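Local coordinates for glycerophosphoryl diester phosphodiesterase (Parabacteroides distasonis, PDB 3MZ2), which probably hydrolyses glycerophosphodiesters to an alcohol and glycerol 3-phosphate, at residues D29-I34 against S277-S282; T87-G92 against Q103-K108; F182-K187 against S203-Y208. All blocks are in the same frame, centred on the assembly; numbering follows the deposited sequence. Where two conformers were deposited one is given.

Contact 1: residues D29-I34 against S277-S282; sequences DRIPLI and SLIPVS
Ile31 and Ile279 bring the two backbones nearest, their CA atoms 6.1 Å apart, and with no hydrogen bond between residues 29-34 and 277-282 the contact rests mainly on apolar packing. Pro32 and Ile279 carry much of it. Their side chains slide past each other in opposite directions, and the tip methyl of the isoleucine settles against the pyrrolidine ring, with Ile279 CD1 3.7 Å from Pro32 CD and nearly as close to CB and CG. A turn at chi2 (-50°) carries CD1 of Ile279 there. The two prolines meet tip to tip, Pro32 CD lying 3.8 Å from Pro280 CD. Farther along, the Ile31 and Ile279 side chains cross at about a right angle and touch through their branch methyls, CG2 of Ile31 being 4.2 Å from CG2 of Ile279. Residues 29-32 form the loop leading into strand 33-36 of the TIM barrel, while 277-282 belong to the loop that follows helix 268-275, so the contact lays the C-terminal part of the chain over the entry to a barrel strand. An alanine in place of Pro32 would keep CB but remove CG and CD, and would probably open a gap beside CD1 of Ile279 and leave Pro280 CD without its opposing ring carbon. Pro280 also extends CG toward the carbonyl of Arg30, 4.0 Å from its O. Asp29 bonds through OD1 to the hydroxyl of Ser284, just past the 277-282 segment.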
loop_
_atom_site.group_PDB
_atom_site.type_symbol
_atom_site.label_atom_id
_atom_site.label_comp_id
_atom_site.label_asym_id
_atom_site.label_seq_id
_atom_site.Cartn_x
_atom_site.Cartn_y
_atom_site.Cartn_z
ATOM N N ASP A 29 -23.910 -14.128 -22.430
ATOM C CA ASP A 29 -23.374 -13.715 -23.736
ATOM C C ASP A 29 -22.402 -12.536 -23.696
ATOM O O ASP A 29 -22.177 -11.847 -24.695
ATOM C CB ASP A 29 -24.508 -13.402 -24.712
ATOM C CG ASP A 29 -25.245 -12.118 -24.396
ATOM O OD1 ASP A 29 -25.047 -11.531 -23.311
ATOM O OD2 ASP A 29 -26.057 -11.697 -25.264
ATOM N N ARG A 30 -21.822 -12.289 -22.530
ATOM C CA ARG A 30 -20.898 -11.178 -22.381
ATOM C C ARG A 30 -19.728 -11.237 -23.368
ATOM O O ARG A 30 -19.334 -12.313 -23.828
ATOM C CB ARG A 30 -20.378 -11.076 -20.943
ATOM C CG ARG A 30 -19.228 -11.985 -20.536
ATOM C CD ARG A 30 -19.514 -13.519 -20.747
ATOM N NE ARG A 30 -18.709 -14.374 -19.863
ATOM C CZ ARG A 30 -18.786 -15.721 -19.778
ATOM N NH1 ARG A 30 -19.611 -16.441 -20.548
ATOM N NH2 ARG A 30 -18.011 -16.364 -18.904
ATOM N N ILE A 31 -19.208 -10.051 -23.689
ATOM C CA ILE A 31 -18.021 -9.875 -24.531
ATOM C C ILE A 31 -16.794 -9.892 -23.620
ATOM O O ILE A 31 -16.754 -9.144 -22.634
ATOM C CB ILE A 31 -18.101 -8.541 -25.296
ATOM C CG1 ILE A 31 -19.233 -8.631 -26.331
ATOM C CG2 ILE A 31 -16.765 -8.169 -26.004
ATOM C CD1 ILE A 31 -19.484 -7.338 -27.002
ATOM N N PRO A 32 -15.778 -10.694 -23.975
ATOM C CA PRO A 32 -14.553 -10.668 -23.171
ATOM C C PRO A 32 -13.996 -9.255 -23.134
ATOM O O PRO A 32 -13.936 -8.597 -24.199
ATOM C CB PRO A 32 -13.607 -11.617 -23.937
ATOM C CG PRO A 32 -14.540 -12.606 -24.568
ATOM C CD PRO A 32 -15.757 -11.758 -24.982
ATOM N N LEU A 33 -13.564 -8.818 -21.953
ATOM C CA LEU A 33 -13.068 -7.461 -21.738
ATOM C C LEU A 33 -11.560 -7.394 -21.490
ATOM O O LEU A 33 -10.966 -8.358 -21.010
ATOM C CB LEU A 33 -13.817 -6.819 -20.588
ATOM C CG LEU A 33 -15.298 -6.679 -20.793
ATOM C CD1 LEU A 33 -15.896 -5.942 -19.570
ATOM C CD2 LEU A 33 -15.713 -5.929 -22.117
ATOM N N ILE A 34 -10.927 -6.276 -21.821
ATOM C CA ILE A 34 -9.510 -6.065 -21.611
ATOM C C ILE A 34 -9.299 -4.783 -20.824
ATOM O O ILE A 34 -9.950 -3.730 -21.071
ATOM C CB ILE A 34 -8.767 -5.960 -22.934
ATOM C CG1 ILE A 34 -8.905 -7.234 -23.788
ATOM C CG2 ILE A 34 -7.237 -5.702 -22.727
ATOM C CD1 ILE A 34 -8.263 -7.176 -25.220
ATOM N N SER A 277 -10.651 -13.876 -32.045
ATOM C CA SER A 277 -11.511 -14.946 -32.559
ATOM C C SER A 277 -12.526 -15.476 -31.553
ATOM O O SER A 277 -13.396 -16.260 -31.931
ATOM C CB SER A 277 -10.651 -16.115 -33.056
ATOM O OG SER A 277 -10.172 -16.807 -31.934
ATOM N N LEU A 278 -12.400 -15.073 -30.285
ATOM C CA LEU A 278 -13.305 -15.445 -29.223
ATOM C C LEU A 278 -14.400 -14.359 -28.968
ATOM O O LEU A 278 -15.275 -14.570 -28.158
ATOM C CB LEU A 278 -12.501 -15.735 -27.951
ATOM C CG LEU A 278 -11.414 -16.821 -28.080
ATOM C CD1 LEU A 278 -10.731 -17.022 -26.707
ATOM C CD2 LEU A 278 -11.937 -18.115 -28.622
ATOM N N ILE A 279 -14.331 -13.235 -29.651
ATOM C CA ILE A 279 -15.271 -12.124 -29.454
ATOM C C ILE A 279 -16.516 -12.492 -30.220
ATOM O O ILE A 279 -16.478 -12.744 -31.442
ATOM C CB ILE A 279 -14.674 -10.763 -29.906
ATOM C CG1 ILE A 279 -13.382 -10.430 -29.150
ATOM C CG2 ILE A 279 -15.718 -9.622 -29.776
ATOM C CD1 ILE A 279 -13.407 -10.538 -27.609
ATOM N N PRO A 280 -17.630 -12.621 -29.501
ATOM C CA PRO A 280 -18.869 -13.011 -30.160
ATOM C C PRO A 280 -19.377 -11.924 -31.124
ATOM O O PRO A 280 -19.175 -10.743 -30.871
ATOM C CB PRO A 280 -19.849 -13.182 -29.002
ATOM C CG PRO A 280 -19.094 -12.981 -27.746
ATOM C CD PRO A 280 -17.843 -12.243 -28.091
ATOM N N VAL A 281 -20.016 -12.344 -32.210
ATOM C CA VAL A 281 -20.630 -11.393 -33.148
ATOM C C VAL A 281 -21.904 -10.757 -32.530
ATOM O O VAL A 281 -22.058 -9.506 -32.578
ATOM C CB VAL A 281 -20.918 -12.041 -34.514
ATOM C CG1 VAL A 281 -21.763 -13.323 -34.346
ATOM C CG2 VAL A 281 -21.569 -10.986 -35.477
ATOM N N SER A 282 -22.734 -11.581 -31.867
ATOM C CA SER A 282 -23.971 -11.108 -31.195
ATOM C C SER A 282 -23.894 -11.141 -29.660
ATOM O O SER A 282 -23.493 -12.154 -29.067
ATOM C CB SER A 282 -25.189 -11.932 -31.634
ATOM O OG SER A 282 -25.341 -11.939 -33.046
#

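Contact 2: residues T87-G92 against Q103-K108; sequences TSNGTG and QNFRLK
A single beta bridge, Ser88 with Leu107, joins two loop segments that flank the short helix 99-102; their touching parts, 87-90 and 105-108, run in roughly opposite directions, 151° apart, and the CA atoms of the bridged pair are 4.0 Å from each other. Backbone bonds lie to both sides of it in sequence: Lys108 N donates to Thr87 O at 2.8 Å, and Asn89 N to Arg106 O at 2.9 Å. The Asn89 side chain adds a third bond. With CG between its own backbone N and carbonyl carbon (chi1 66°), the amide oxygen OD1 receives Arg106 N at 2.8 Å, in a nearly straight bond (172° at the hydrogen) whose donor stands above the amide plane. Asn89 thus both gives to and takes from Arg106, while its ND2 donates to a water. Gly90 CA lies over one face of the Phe105 ring, toward the rim, in a CH-pi contact 3.7 Å from the centroid; the atom is only 3.4 Å from Phe105 CD1, and a CB on Gly90 would crowd that ring atom. Tyr97 meets the same ring edge-to-face. The Lys108 chain, extended beyond CG, brings CD and CE against Ser88 O, and NZ reaches that oxygen at 2.8 Å. The ammonium also bonds Glu85 O, so two carbonyl oxygens hold the probable positive charge directly, and a third, Gly90 O, is joined to it through a second water. Ser88 OG, besides bonding Leu84 O, accepts from Gly90 N at 3.1 Å, and this bond to the backbone N two residues on is the mark of an ST turn.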
loop_
_atom_site.group_PDB
_atom_site.type_symbol
_atom_site.label_atom_id
_atom_site.label_comp_id
_atom_site.label_asym_id
_atom_site.label_seq_id
_atom_site.Cartn_x
_atom_site.Cartn_y
_atom_site.Cartn_z
ATOM N N THR A 87 10.742 4.223 -15.065
ATOM C CA THR A 87 9.885 4.606 -16.181
ATOM C C THR A 87 10.024 6.088 -16.534
ATOM O O THR A 87 9.148 6.647 -17.208
ATOM C CB THR A 87 8.413 4.278 -15.896
ATOM O OG1 THR A 87 7.965 5.079 -14.813
ATOM C CG2 THR A 87 8.254 2.790 -15.542
ATOM N N SER A 88 11.132 6.697 -16.103
ATOM C CA SER A 88 11.504 8.067 -16.534
ATOM C C SER A 88 13.035 8.293 -16.531
ATOM O O SER A 88 13.807 7.494 -15.987
ATOM C CB SER A 88 10.855 9.138 -15.642
ATOM O OG SER A 88 11.570 9.316 -14.424
ATOM N N ASN A 89 13.446 9.438 -17.073
ATOM C CA ASN A 89 14.852 9.847 -17.003
ATOM C C ASN A 89 15.186 10.685 -15.762
ATOM O O ASN A 89 16.227 11.338 -15.717
ATOM C CB ASN A 89 15.250 10.599 -18.274
ATOM C CG ASN A 89 14.535 11.930 -18.429
ATOM O OD1 ASN A 89 13.577 12.242 -17.699
ATOM N ND2 ASN A 89 15.002 12.738 -19.391
ATOM N N GLY A 90 14.284 10.709 -14.783
ATOM C CA GLY A 90 14.510 11.431 -13.541
ATOM C C GLY A 90 15.134 10.544 -12.476
ATOM O O GLY A 90 15.290 9.339 -12.685
ATOM N N THR A 91 15.487 11.160 -11.344
ATOM C CA THR A 91 15.950 10.447 -10.153
ATOM C C THR A 91 15.260 11.035 -8.926
ATOM O O THR A 91 14.838 12.194 -8.948
ATOM C CB THR A 91 17.492 10.537 -9.981
ATOM O OG1 THR A 91 17.853 11.887 -9.732
ATOM C CG2 THR A 91 18.225 9.999 -11.218
ATOM N N GLY A 92 15.133 10.240 -7.862
ATOM C CA GLY A 92 14.456 10.653 -6.627
ATOM C C GLY A 92 13.002 10.211 -6.637
ATOM O O GLY A 92 12.611 9.418 -7.496
ATOM N N GLN A 103 7.537 18.071 -15.041
ATOM C CA GLN A 103 7.342 18.229 -16.477
ATOM C C GLN A 103 8.640 18.281 -17.252
ATOM O O GLN A 103 8.652 18.056 -18.464
ATOM C CB GLN A 103 6.473 19.456 -16.764
ATOM C CG GLN A 103 5.052 19.260 -16.291
ATOM C CD GLN A 103 4.458 17.944 -16.780
ATOM O OE1 GLN A 103 4.284 17.735 -18.000
ATOM N NE2 GLN A 103 4.182 17.017 -15.835
ATOM N N ASN A 104 9.741 18.554 -16.567
ATOM C CA ASN A 104 11.048 18.491 -17.192
ATOM C C ASN A 104 11.532 17.083 -17.488
ATOM O O ASN A 104 12.458 16.915 -18.278
ATOM C CB ASN A 104 12.100 19.208 -16.331
ATOM C CG ASN A 104 11.823 20.695 -16.196
ATOM O OD1 ASN A 104 11.372 21.342 -17.144
ATOM N ND2 ASN A 104 12.080 21.242 -15.017
ATOM N N PHE A 105 10.992 16.080 -16.807
ATOM C CA PHE A 105 11.394 14.695 -17.065
ATOM C C PHE A 105 10.596 14.072 -18.187
ATOM O O PHE A 105 9.549 14.577 -18.570
ATOM C CB PHE A 105 11.249 13.836 -15.816
ATOM C CG PHE A 105 12.088 14.306 -14.667
ATOM C CD1 PHE A 105 13.460 14.445 -14.800
ATOM C CD2 PHE A 105 11.502 14.602 -13.451
ATOM C CE1 PHE A 105 14.236 14.885 -13.734
ATOM C CE2 PHE A 105 12.272 15.030 -12.379
ATOM C CZ PHE A 105 13.628 15.174 -12.525
ATOM N N ARG A 106 11.117 12.968 -18.723
ATOM C CA ARG A 106 10.461 12.246 -19.817
ATOM C C ARG A 106 10.344 10.788 -19.437
ATOM O O ARG A 106 11.191 10.242 -18.707
ATOM C CB ARG A 106 11.258 12.392 -21.120
ATOM C CG ARG A 106 11.223 13.802 -21.734
ATOM C CD ARG A 106 9.795 14.315 -21.862
ATOM N NE ARG A 106 9.770 15.543 -22.648
ATOM C CZ ARG A 106 9.893 16.779 -22.164
ATOM N NH1 ARG A 106 10.014 17.012 -20.860
ATOM N NH2 ARG A 106 9.879 17.802 -23.010
ATOM N N LEU A 107 9.276 10.171 -19.913
ATOM C CA LEU A 107 8.988 8.794 -19.595
ATOM C C LEU A 107 9.762 7.837 -20.470
ATOM O O LEU A 107 9.980 8.090 -21.662
ATOM C CB LEU A 107 7.495 8.538 -19.764
ATOM C CG LEU A 107 6.552 9.285 -18.803
ATOM C CD1 LEU A 107 5.063 9.016 -19.145
ATOM C CD2 LEU A 107 6.851 8.983 -17.338
ATOM N N LYS A 108 10.095 6.698 -19.870
ATOM C CA LYS A 108 10.815 5.610 -20.538
ATOM C C LYS A 108 9.827 4.482 -20.829
ATOM O O LYS A 108 8.974 4.204 -20.011
ATOM C CB LYS A 108 11.916 5.044 -19.621
ATOM C CG LYS A 108 13.231 5.793 -19.501
ATOM C CD LYS A 108 14.064 5.153 -18.341
ATOM C CE LYS A 108 15.405 5.857 -18.054
ATOM N NZ LYS A 108 15.903 5.699 -16.616
HETATM O O HOH W 1 14.034 15.453 -19.449
HETATM O O HOH W 2 16.754 7.934 -14.730
#

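Contact 3: residues F182-K187 against S203-Y208; sequences FEAFVK and SHIMAY
Five backbone hydrogen bonds join Phe182-Val186 to His204-Tyr208 in parallel register. They pass alternately from one strand to the other: Phe182 N to His204 O, Met206 N to Phe182 O, Ala184 N to Met206 O, Tyr208 N to Ala184 O and Val186 N to Tyr208 O, the last at 2.7 Å and almost straight (175°). On the face bearing Phe185 and Tyr208, the tyrosine directs its ring edge at the phenylalanine face, CD2 standing 3.5 Å above the centre of the Phe185 ring with the planes 64° apart. Glu183 lies beside Met206, a selenomethionine, pointing the same way, with OE1 3.8 Å from Met206 CE. Its other carboxylate oxygen, OE2, is 3.8 Å from Tyr208 CB. On the opposite face Ala184 CB meets Ile205 CG2 at 3.8 Å; just past the strand end Val186 CG2 touches Ala207 CB at 3.6 Å. Outward from these pairs, strands 160-164 and 231-234 bond to the outer edges of the two strands, helix 189-197 packs on Ala184 and Val186, and His165 stacks edge-to-face on Phe185. This is one beta-alpha-beta unit of the TIM barrel; segments 182-185 and 205-208 cross at -38°. Across this contact the nearest partners of the Glu183 oxygens are carbons, CE of Met206 and CB of Tyr208, so the strand pairing itself provides no polar partner for the buried carboxylate.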
loop_
_atom_site.group_PDB
_atom_site.type_symbol
_atom_site.label_atom_id
_atom_site.label_comp_id
_atom_site.label_asym_id
_atom_site.label_seq_id
_atom_site.Cartn_x
_atom_site.Cartn_y
_atom_site.Cartn_z
ATOM N N PHE A 182 -16.839 -0.119 -8.148
ATOM C CA PHE A 182 -15.605 -0.650 -7.617
ATOM C C PHE A 182 -14.976 -1.746 -8.464
ATOM O O PHE A 182 -15.704 -2.597 -9.028
ATOM C CB PHE A 182 -15.869 -1.217 -6.218
ATOM C CG PHE A 182 -16.345 -0.180 -5.265
ATOM C CD1 PHE A 182 -15.494 0.831 -4.859
ATOM C CD2 PHE A 182 -17.647 -0.191 -4.813
ATOM C CE1 PHE A 182 -15.938 1.822 -4.005
ATOM C CE2 PHE A 182 -18.129 0.811 -3.961
ATOM C CZ PHE A 182 -17.274 1.788 -3.519
ATOM N N GLU A 183 -13.636 -1.757 -8.463
ATOM C CA GLU A 183 -12.890 -2.992 -8.741
ATOM C C GLU A 183 -12.516 -3.552 -7.349
ATOM O O GLU A 183 -11.774 -2.939 -6.626
ATOM C CB GLU A 183 -11.629 -2.737 -9.572
ATOM C CG GLU A 183 -10.842 -4.029 -9.731
ATOM C CD GLU A 183 -9.530 -3.869 -10.420
ATOM O OE1 GLU A 183 -9.530 -3.385 -11.583
ATOM O OE2 GLU A 183 -8.536 -4.317 -9.808
ATOM N N ALA A 184 -13.116 -4.656 -6.970
ATOM C CA ALA A 184 -12.909 -5.248 -5.647
ATOM C C ALA A 184 -12.038 -6.490 -5.724
ATOM O O ALA A 184 -12.248 -7.326 -6.563
ATOM C CB ALA A 184 -14.278 -5.597 -5.021
ATOM N N PHE A 185 -11.034 -6.610 -4.847
ATOM C CA PHE A 185 -10.289 -7.844 -4.708
ATOM C C PHE A 185 -11.188 -8.905 -4.101
ATOM O O PHE A 185 -11.694 -8.748 -2.970
ATOM C CB PHE A 185 -9.054 -7.628 -3.830
ATOM C CG PHE A 185 -7.879 -6.983 -4.542
ATOM C CD1 PHE A 185 -8.080 -5.885 -5.354
ATOM C CD2 PHE A 185 -6.586 -7.429 -4.337
ATOM C CE1 PHE A 185 -7.027 -5.314 -6.057
ATOM C CE2 PHE A 185 -5.499 -6.822 -5.013
ATOM C CZ PHE A 185 -5.741 -5.754 -5.865
ATOM N N VAL A 186 -11.391 -9.996 -4.824
ATOM C CA VAL A 186 -12.268 -11.062 -4.337
ATOM C C VAL A 186 -11.626 -12.377 -4.687
ATOM O O VAL A 186 -11.980 -12.992 -5.673
ATOM C CB VAL A 186 -13.740 -11.024 -4.921
ATOM C CG1 VAL A 186 -14.632 -11.879 -4.023
ATOM C CG2 VAL A 186 -14.282 -9.649 -5.028
ATOM N N LYS A 187 -10.655 -12.800 -3.881
ATOM C CA LYS A 187 -9.823 -13.945 -4.272
ATOM C C LYS A 187 -10.261 -15.272 -3.644
ATOM O O LYS A 187 -9.807 -16.331 -4.059
ATOM C CB LYS A 187 -8.375 -13.662 -3.906
ATOM C CG LYS A 187 -7.814 -12.428 -4.582
ATOM C CD LYS A 187 -6.522 -12.005 -4.025
ATOM C CE LYS A 187 -5.341 -12.486 -4.773
ATOM N NZ LYS A 187 -4.106 -12.348 -3.915
ATOM N N SER A 203 -24.008 -5.182 -7.591
ATOM C CA SER A 203 -24.179 -4.389 -8.788
ATOM C C SER A 203 -23.114 -3.301 -8.916
ATOM O O SER A 203 -22.894 -2.779 -9.999
ATOM C CB SER A 203 -25.557 -3.756 -8.837
ATOM O OG SER A 203 -25.806 -2.901 -7.733
ATOM N N HIS A 204 -22.518 -2.908 -7.799
ATOM C CA HIS A 204 -21.430 -1.917 -7.834
ATOM C C HIS A 204 -19.997 -2.496 -7.805
ATOM O O HIS A 204 -19.024 -1.742 -7.606
ATOM C CB HIS A 204 -21.632 -0.959 -6.661
ATOM C CG HIS A 204 -22.790 -0.046 -6.882
ATOM N ND1 HIS A 204 -22.670 1.316 -7.000
ATOM C CD2 HIS A 204 -24.107 -0.327 -7.043
ATOM C CE1 HIS A 204 -23.867 1.843 -7.218
ATOM N NE2 HIS A 204 -24.758 0.874 -7.216
ATOM N N ILE A 205 -19.892 -3.798 -8.064
ATOM C CA ILE A 205 -18.656 -4.539 -8.018
ATOM C C ILE A 205 -18.322 -5.242 -9.356
ATOM O O ILE A 205 -19.173 -5.886 -9.973
ATOM C CB ILE A 205 -18.645 -5.525 -6.869
ATOM C CG1 ILE A 205 -18.602 -4.726 -5.567
ATOM C CG2 ILE A 205 -17.430 -6.470 -6.971
ATOM C CD1 ILE A 205 -18.619 -5.595 -4.335
HETATM N N MSE A 206 -17.068 -5.038 -9.777
HETATM C CA MSE A 206 -16.370 -5.931 -10.713
HETATM C C MSE A 206 -15.246 -6.537 -9.887
HETATM O O MSE A 206 -14.640 -5.822 -9.091
HETATM C CB MSE A 206 -15.846 -5.148 -11.929
HETATM C CG MSE A 206 -15.101 -5.999 -12.969
HETATM SE SE MSE A 206 -13.157 -6.072 -12.530
HETATM C CE MSE A 206 -12.783 -4.280 -13.242
ATOM N N ALA A 207 -14.976 -7.836 -10.065
ATOM C CA ALA A 207 -14.053 -8.515 -9.167
ATOM C C ALA A 207 -12.730 -8.900 -9.777
ATOM O O ALA A 207 -12.721 -9.551 -10.815
ATOM C CB ALA A 207 -14.728 -9.762 -8.566
ATOM N N TYR A 208 -11.660 -8.536 -9.081
ATOM C CA TYR A 208 -10.330 -8.991 -9.362
ATOM C C TYR A 208 -10.142 -10.281 -8.568
ATOM O O TYR A 208 -10.298 -10.271 -7.329
ATOM C CB TYR A 208 -9.298 -7.930 -8.960
ATOM C CG TYR A 208 -7.880 -8.453 -9.019
ATOM C CD1 TYR A 208 -7.369 -8.970 -10.203
ATOM C CD2 TYR A 208 -7.088 -8.504 -7.898
ATOM C CE1 TYR A 208 -6.106 -9.502 -10.278
ATOM C CE2 TYR A 208 -5.777 -9.014 -7.965
ATOM C CZ TYR A 208 -5.312 -9.508 -9.182
ATOM O OH TYR A 208 -4.039 -10.054 -9.311
#

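Contact 1 closes the longest loop and, along the sequence, nests the other two within it, contact 2 first and contact 3 after. Contacts 1 and 3 reach the same barrel sheet, through strand 33-36 in one and strands 182-185 and 205-210 in the other, with centres 20 Å apart and nearest atoms about 7 Å apart. Contact 2 lies off that sheet, in loops around helix 99-102, its centre 38 Å from that of contact 1 and 33 Å from that of contact 3, across the chain's centre from both. Contact 3 thus builds the barrel wall, contact 1 packs the C-terminal loop on the approach to a barrel strand, and contact 2 orders a loop region away from the sheet.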